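Local coordinates for protein diketoreductase (Acinetobacter baylyi, PDB 4E12) that reduces dicarbonyl compounds with NADH as cofactor and probably also acts as a (3S)-3-hydroxyacyl-CoA dehydrogenase of fatty acid beta-oxidation, at residues V89-P94 / D98-I103; T105-L110 / T115-N120. All blocks are in the same frame, centred on the assembly; numbering follows the deposited sequence.

Contact 1 of 2, residues V89-P94 / D98-I103; sequences VIEAVP and DLKRDI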
loop_
_atom_site.group_PDB
_atom_site.type_symbol
_atom_site.label_atom_id
_atom_site.label_comp_id
_atom_site.label_asym_id
_atom_site.label_seq_id
_atom_site.Cartn_x
_atom_site.Cartn_y
_atom_site.Cartn_z
ATOM N N VAL A 89 -13.295 12.686 28.167
ATOM C CA VAL A 89 -14.346 11.751 27.792
ATOM C C VAL A 89 -14.048 11.273 26.383
ATOM O O VAL A 89 -13.919 12.073 25.451
ATOM C CB VAL A 89 -15.733 12.431 27.817
ATOM C CG1 VAL A 89 -16.826 11.477 27.331
ATOM C CG2 VAL A 89 -16.037 12.908 29.231
ATOM N N ILE A 90 -13.903 9.970 26.239
ATOM C CA ILE A 90 -13.700 9.400 24.926
ATOM C C ILE A 90 -15.047 8.818 24.503
ATOM O O ILE A 90 -15.588 7.931 25.166
ATOM C CB ILE A 90 -12.596 8.311 24.955
ATOM C CG1 ILE A 90 -11.280 8.896 25.491
ATOM C CG2 ILE A 90 -12.349 7.804 23.543
ATOM C CD1 ILE A 90 -10.163 7.892 25.650
ATOM N N GLU A 91 -15.590 9.352 23.415
ATOM C CA GLU A 91 -16.883 8.947 22.893
ATOM C C GLU A 91 -16.757 7.891 21.792
ATOM O O GLU A 91 -16.137 8.126 20.751
ATOM C CB GLU A 91 -17.642 10.179 22.387
ATOM C CG GLU A 91 -18.938 9.859 21.667
ATOM C CD GLU A 91 -18.739 9.523 20.200
ATOM O OE1 GLU A 91 -18.251 10.377 19.462
ATOM O OE2 GLU A 91 -19.061 8.393 19.768
ATOM N N ALA A 92 -17.349 6.726 22.045
ATOM C CA ALA A 92 -17.293 5.583 21.138
ATOM C C ALA A 92 -18.673 4.943 21.056
ATOM O O ALA A 92 -18.814 3.729 21.190
ATOM C CB ALA A 92 -16.239 4.562 21.606
ATOM N N VAL A 93 -19.692 5.781 20.855
ATOM C CA VAL A 93 -21.072 5.323 20.685
ATOM C C VAL A 93 -21.287 4.995 19.204
ATOM O O VAL A 93 -20.438 5.323 18.375
ATOM C CB VAL A 93 -22.058 6.414 21.158
ATOM C CG1 VAL A 93 -21.798 6.762 22.621
ATOM C CG2 VAL A 93 -21.912 7.661 20.311
ATOM N N PRO A 94 -22.410 4.339 18.849
ATOM C CA PRO A 94 -22.648 3.997 17.441
ATOM C C PRO A 94 -22.476 5.148 16.455
ATOM O O PRO A 94 -22.510 6.329 16.813
ATOM C CB PRO A 94 -24.078 3.452 17.443
ATOM C CG PRO A 94 -24.270 2.942 18.810
ATOM C CD PRO A 94 -23.527 3.906 19.704
ATOM N N ASP A 98 -27.604 11.586 14.798
ATOM C CA ASP A 98 -28.630 11.821 15.819
ATOM C C ASP A 98 -28.094 11.417 17.197
ATOM O O ASP A 98 -28.189 12.163 18.176
ATOM C CB ASP A 98 -29.879 10.974 15.526
ATOM C CG ASP A 98 -30.498 11.264 14.163
ATOM O OD1 ASP A 98 -30.278 12.358 13.604
ATOM O OD2 ASP A 98 -31.214 10.380 13.646
ATOM N N LEU A 99 -27.522 10.223 17.242
ATOM C CA LEU A 99 -27.085 9.601 18.480
ATOM C C LEU A 99 -25.875 10.331 19.080
ATOM O O LEU A 99 -25.812 10.540 20.294
ATOM C CB LEU A 99 -26.805 8.130 18.191
ATOM C CG LEU A 99 -26.564 7.116 19.301
ATOM C CD1 LEU A 99 -26.557 5.719 18.696
ATOM C CD2 LEU A 99 -25.280 7.415 20.052
ATOM N N LYS A 100 -24.924 10.743 18.245
ATOM C CA LYS A 100 -23.807 11.533 18.744
ATOM C C LYS A 100 -24.271 12.961 19.040
ATOM O O LYS A 100 -23.770 13.609 19.964
ATOM C CB LYS A 100 -22.612 11.521 17.767
ATOM C CG LYS A 100 -22.051 10.123 17.451
ATOM C CD LYS A 100 -20.691 10.199 16.741
ATOM C CE LYS A 100 -20.203 8.856 16.199
ATOM N NZ LYS A 100 -20.081 7.773 17.218
ATOM N N ARG A 101 -25.235 13.448 18.259
ATOM C CA ARG A 101 -25.807 14.776 18.483
ATOM C C ARG A 101 -26.341 14.920 19.907
ATOM O O ARG A 101 -25.985 15.861 20.630
ATOM C CB ARG A 101 -26.937 15.072 17.487
ATOM C CG ARG A 101 -27.715 16.335 17.843
ATOM C CD ARG A 101 -29.029 16.486 17.077
ATOM N NE ARG A 101 -28.874 17.115 15.771
ATOM C CZ ARG A 101 -28.767 16.460 14.620
ATOM N NH1 ARG A 101 -28.799 15.136 14.599
ATOM N NH2 ARG A 101 -28.631 17.132 13.485
ATOM N N ASP A 102 -27.197 13.991 20.314
ATOM C CA ASP A 102 -27.841 14.115 21.616
ATOM C C ASP A 102 -26.867 13.845 22.756
ATOM O O ASP A 102 -26.926 14.502 23.800
ATOM C CB ASP A 102 -29.113 13.263 21.712
ATOM C CG ASP A 102 -28.858 11.800 21.481
ATOM O OD1 ASP A 102 -27.767 11.459 20.989
ATOM O OD2 ASP A 102 -29.756 10.989 21.790
ATOM N N ILE A 103 -25.956 12.898 22.550
ATOM C CA ILE A 103 -24.873 12.681 23.503
ATOM C C ILE A 103 -24.080 13.958 23.753
ATOM O O ILE A 103 -23.914 14.364 24.905
ATOM C CB ILE A 103 -23.920 11.551 23.048
ATOM C CG1 ILE A 103 -24.602 10.199 23.214
ATOM C CG2 ILE A 103 -22.618 11.592 23.827
ATOM C CD1 ILE A 103 -24.943 9.879 24.656
#
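Lys-100 reaches from the first turn of helix 97-110 to the end of strand 88-91, where its ammonium group meets Glu-91. The two side chains cross at about a right angle, and NZ forms a salt bridge of 2.8 Å to Glu-91 OE2, met on the syn side and 27° out of the carboxylate plane. The lysine is extended as far as CE and then bends at its last torsion (chi4 -57°), which turns NZ in among the acceptors. There it also donates to Pro-94 O at 2.9 Å, approaching from well above the carbonyl plane, while Val-93 O lies 2.7 Å from the same NZ. A further salt bridge, to Glu-95, gives the ammonium group a second negative partner, which probably favours its charged state.

The carboxylate of Glu-91 is held from several directions. OE2 also takes the backbone N-H of Val-93, two residues on, on its anti lone pair (N to OE2 2.9 Å), and OE1 is bound by the hydroxyls of Tyr-104 and Thr-119.

Beside this polar cluster lies an apolar patch in which Leu-99 straddles two residues with its two methyl branches. CD2 presses on Val-93 CG2 at 3.4 Å, a tight pair, whereas CD1 sits against the Pro-94 ring, 3.6 Å from both CB and CG. Val-93 slides antiparallel past Lys-100, bringing CG2 close to NZ, and its CG1 makes a looser contact with Ile-103 CG1 (4.5 Å).

Lys-100 and Glu-95 are NAD(+)-binding residues, and this strand-to-helix turn belongs to a beta-alpha-beta unit of the Rossmann-type dinucleotide-binding domain.

Contact 2 of 2, residues T105-L110 / T115-N120; sequences TKLGEL and TIFATN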
loop_
_atom_site.group_PDB
_atom_site.type_symbol
_atom_site.label_atom_id
_atom_site.label_comp_id
_atom_site.label_asym_id
_atom_site.label_seq_id
_atom_site.Cartn_x
_atom_site.Cartn_y
_atom_site.Cartn_z
ATOM N N THR A 105 -24.774 17.099 23.149
ATOM C CA THR A 105 -25.523 18.221 23.712
ATOM C C THR A 105 -25.666 18.076 25.216
ATOM O O THR A 105 -25.483 19.040 25.967
ATOM C CB THR A 105 -26.874 18.382 23.044
ATOM O OG1 THR A 105 -26.657 18.667 21.660
ATOM C CG2 THR A 105 -27.640 19.542 23.670
ATOM N N LYS A 106 -25.964 16.859 25.652
ATOM C CA LYS A 106 -26.073 16.551 27.064
ATOM C C LYS A 106 -24.703 16.646 27.708
ATOM O O LYS A 106 -24.524 17.311 28.732
ATOM C CB LYS A 106 -26.614 15.138 27.236
ATOM C CG LYS A 106 -27.957 14.932 26.594
ATOM C CD LYS A 106 -28.332 13.474 26.588
ATOM C CE LYS A 106 -29.627 13.250 25.839
ATOM N NZ LYS A 106 -29.959 11.806 25.783
ATOM N N LEU A 107 -23.732 15.978 27.086
ATOM C CA LEU A 107 -22.386 15.885 27.628
ATOM C C LEU A 107 -21.846 17.287 27.876
ATOM O O LEU A 107 -21.263 17.567 28.926
ATOM C CB LEU A 107 -21.474 15.118 26.648
ATOM C CG LEU A 107 -20.078 14.702 27.119
ATOM C CD1 LEU A 107 -20.177 13.669 28.250
ATOM C CD2 LEU A 107 -19.298 14.129 25.942
ATOM N N GLY A 108 -22.038 18.174 26.905
ATOM C CA GLY A 108 -21.560 19.533 27.062
ATOM C C GLY A 108 -22.146 20.220 28.281
ATOM O O GLY A 108 -21.500 21.079 28.891
ATOM N N GLU A 109 -23.370 19.835 28.635
ATOM C CA GLU A 109 -24.067 20.396 29.793
ATOM C C GLU A 109 -23.609 19.727 31.082
ATOM O O GLU A 109 -23.360 20.394 32.089
ATOM C CB GLU A 109 -25.580 20.205 29.648
ATOM C CG GLU A 109 -26.191 20.872 28.421
ATOM C CD GLU A 109 -27.680 20.593 28.278
ATOM O OE1 GLU A 109 -28.205 19.728 29.013
ATOM O OE2 GLU A 109 -28.326 21.239 27.424
ATOM N N LEU A 110 -23.491 18.405 31.040
ATOM C CA LEU A 110 -23.239 17.611 32.233
ATOM C C LEU A 110 -21.780 17.606 32.690
ATOM O O LEU A 110 -21.495 17.415 33.874
ATOM C CB LEU A 110 -23.725 16.186 32.004
ATOM C CG LEU A 110 -25.191 16.073 31.590
ATOM C CD1 LEU A 110 -25.572 14.621 31.352
ATOM C CD2 LEU A 110 -26.076 16.680 32.665
ATOM N N THR A 115 -13.439 19.407 31.218
ATOM C CA THR A 115 -13.467 18.156 30.459
ATOM C C THR A 115 -13.136 18.279 28.971
ATOM O O THR A 115 -13.769 19.028 28.221
ATOM C CB THR A 115 -14.810 17.401 30.652
ATOM O OG1 THR A 115 -14.994 17.130 32.051
ATOM C CG2 THR A 115 -14.792 16.064 29.908
ATOM N N ILE A 116 -12.138 17.507 28.546
ATOM C CA ILE A 116 -11.822 17.384 27.126
ATOM C C ILE A 116 -12.711 16.314 26.514
ATOM O O ILE A 116 -12.911 15.253 27.115
ATOM C CB ILE A 116 -10.357 16.983 26.930
ATOM C CG1 ILE A 116 -9.457 18.066 27.525
ATOM C CG2 ILE A 116 -10.077 16.717 25.450
ATOM C CD1 ILE A 116 -7.984 17.733 27.555
ATOM N N PHE A 117 -13.268 16.599 25.340
ATOM C CA PHE A 117 -14.087 15.619 24.631
ATOM C C PHE A 117 -13.310 15.071 23.436
ATOM O O PHE A 117 -12.814 15.833 22.604
ATOM C CB PHE A 117 -15.378 16.236 24.080
ATOM C CG PHE A 117 -16.340 16.742 25.129
ATOM C CD1 PHE A 117 -16.203 16.395 26.468
ATOM C CD2 PHE A 117 -17.390 17.571 24.761
ATOM C CE1 PHE A 117 -17.100 16.867 27.430
ATOM C CE2 PHE A 117 -18.294 18.052 25.716
ATOM C CZ PHE A 117 -18.147 17.698 27.048
ATOM N N ALA A 118 -13.228 13.754 23.322
ATOM C CA ALA A 118 -12.611 13.178 22.131
ATOM C C ALA A 118 -13.540 12.142 21.496
ATOM O O ALA A 118 -14.051 11.248 22.179
ATOM C CB ALA A 118 -11.265 12.559 22.500
ATOM N N THR A 119 -13.765 12.270 20.192
ATOM C CA THR A 119 -14.571 11.310 19.436
ATOM C C THR A 119 -13.677 10.251 18.779
ATOM O O THR A 119 -12.584 10.573 18.306
ATOM C CB THR A 119 -15.401 12.038 18.333
ATOM O OG1 THR A 119 -16.145 11.079 17.575
ATOM C CG2 THR A 119 -14.496 12.844 17.405
ATOM N N ASN A 120 -14.129 8.993 18.762
ATOM C CA ASN A 120 -13.386 7.916 18.107
ATOM C C ASN A 120 -13.963 7.668 16.712
ATOM O O ASN A 120 -13.599 6.691 16.049
ATOM C CB ASN A 120 -13.457 6.623 18.953
ATOM C CG ASN A 120 -12.729 5.454 18.306
ATOM O OD1 ASN A 120 -11.569 5.574 17.900
ATOM N ND2 ASN A 120 -13.413 4.321 18.192
#
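The last turns of helix 97-110 pass over strand 116-119 without any hydrogen bond between the two; the backbones come closest at Gly-108 and Phe-117, whose CA atoms are 8.8 Å apart. That gap is bridged by Leu-107 and Phe-117, which extend toward each other from opposite directions. Leu-107 lies over one face of the aromatic ring: CD2 stands 3.7 Å from the ring centroid and only 7° off the ring normal, an almost centred CH-pi contact. Its CG lies farther out over the same face, 3.6 Å from Phe-117 CZ. The leucine CG stands anti to the backbone N (chi1 -170°), and the second torsion (chi2 66°) then sets CD2 over the ring centre.

This is the returning half of a right-handed beta-alpha-beta crossover in the Rossmann-type NAD-binding domain, where helix 97-110 covers the sheet between the parallel neighbours 88-91 and 116-119. Leu-107 accordingly also touches Val-89 of the adjoining strand.

Gly-108 meets the ring in a different manner, at its edge and in its plane, with CA 3.8 Å from Phe-117 CE2. The backbone thus borders the rim of the ring while the leucine lies over its face. Elsewhere the phenylalanine packs on Phe-139 of the next strand and on Ala-111 and Arg-135. Asn-120, which binds NAD(+), follows directly at the C-terminal end of strand 116-119.

Overall arrangement
From the N terminus, the chain runs along strand 88-91, turns through 92-96 and enters helix 97-110; contact 1 closes this short connection. The same helix then carries the chain to contact 2, which closes the next turn, through 111-114, into strand 116-119. The two contacts therefore follow in series, neither enclosing the other, and their centres are about 8 Å apart. Together they join the two ends of one helix to two neighbouring parallel strands, themselves joined by backbone bonds such as Glu-91 N to Ala-118 O (2.7 Å). Contact 1 lies at the cofactor-binding end of the strands, whereas contact 2 packs the far end of the helix.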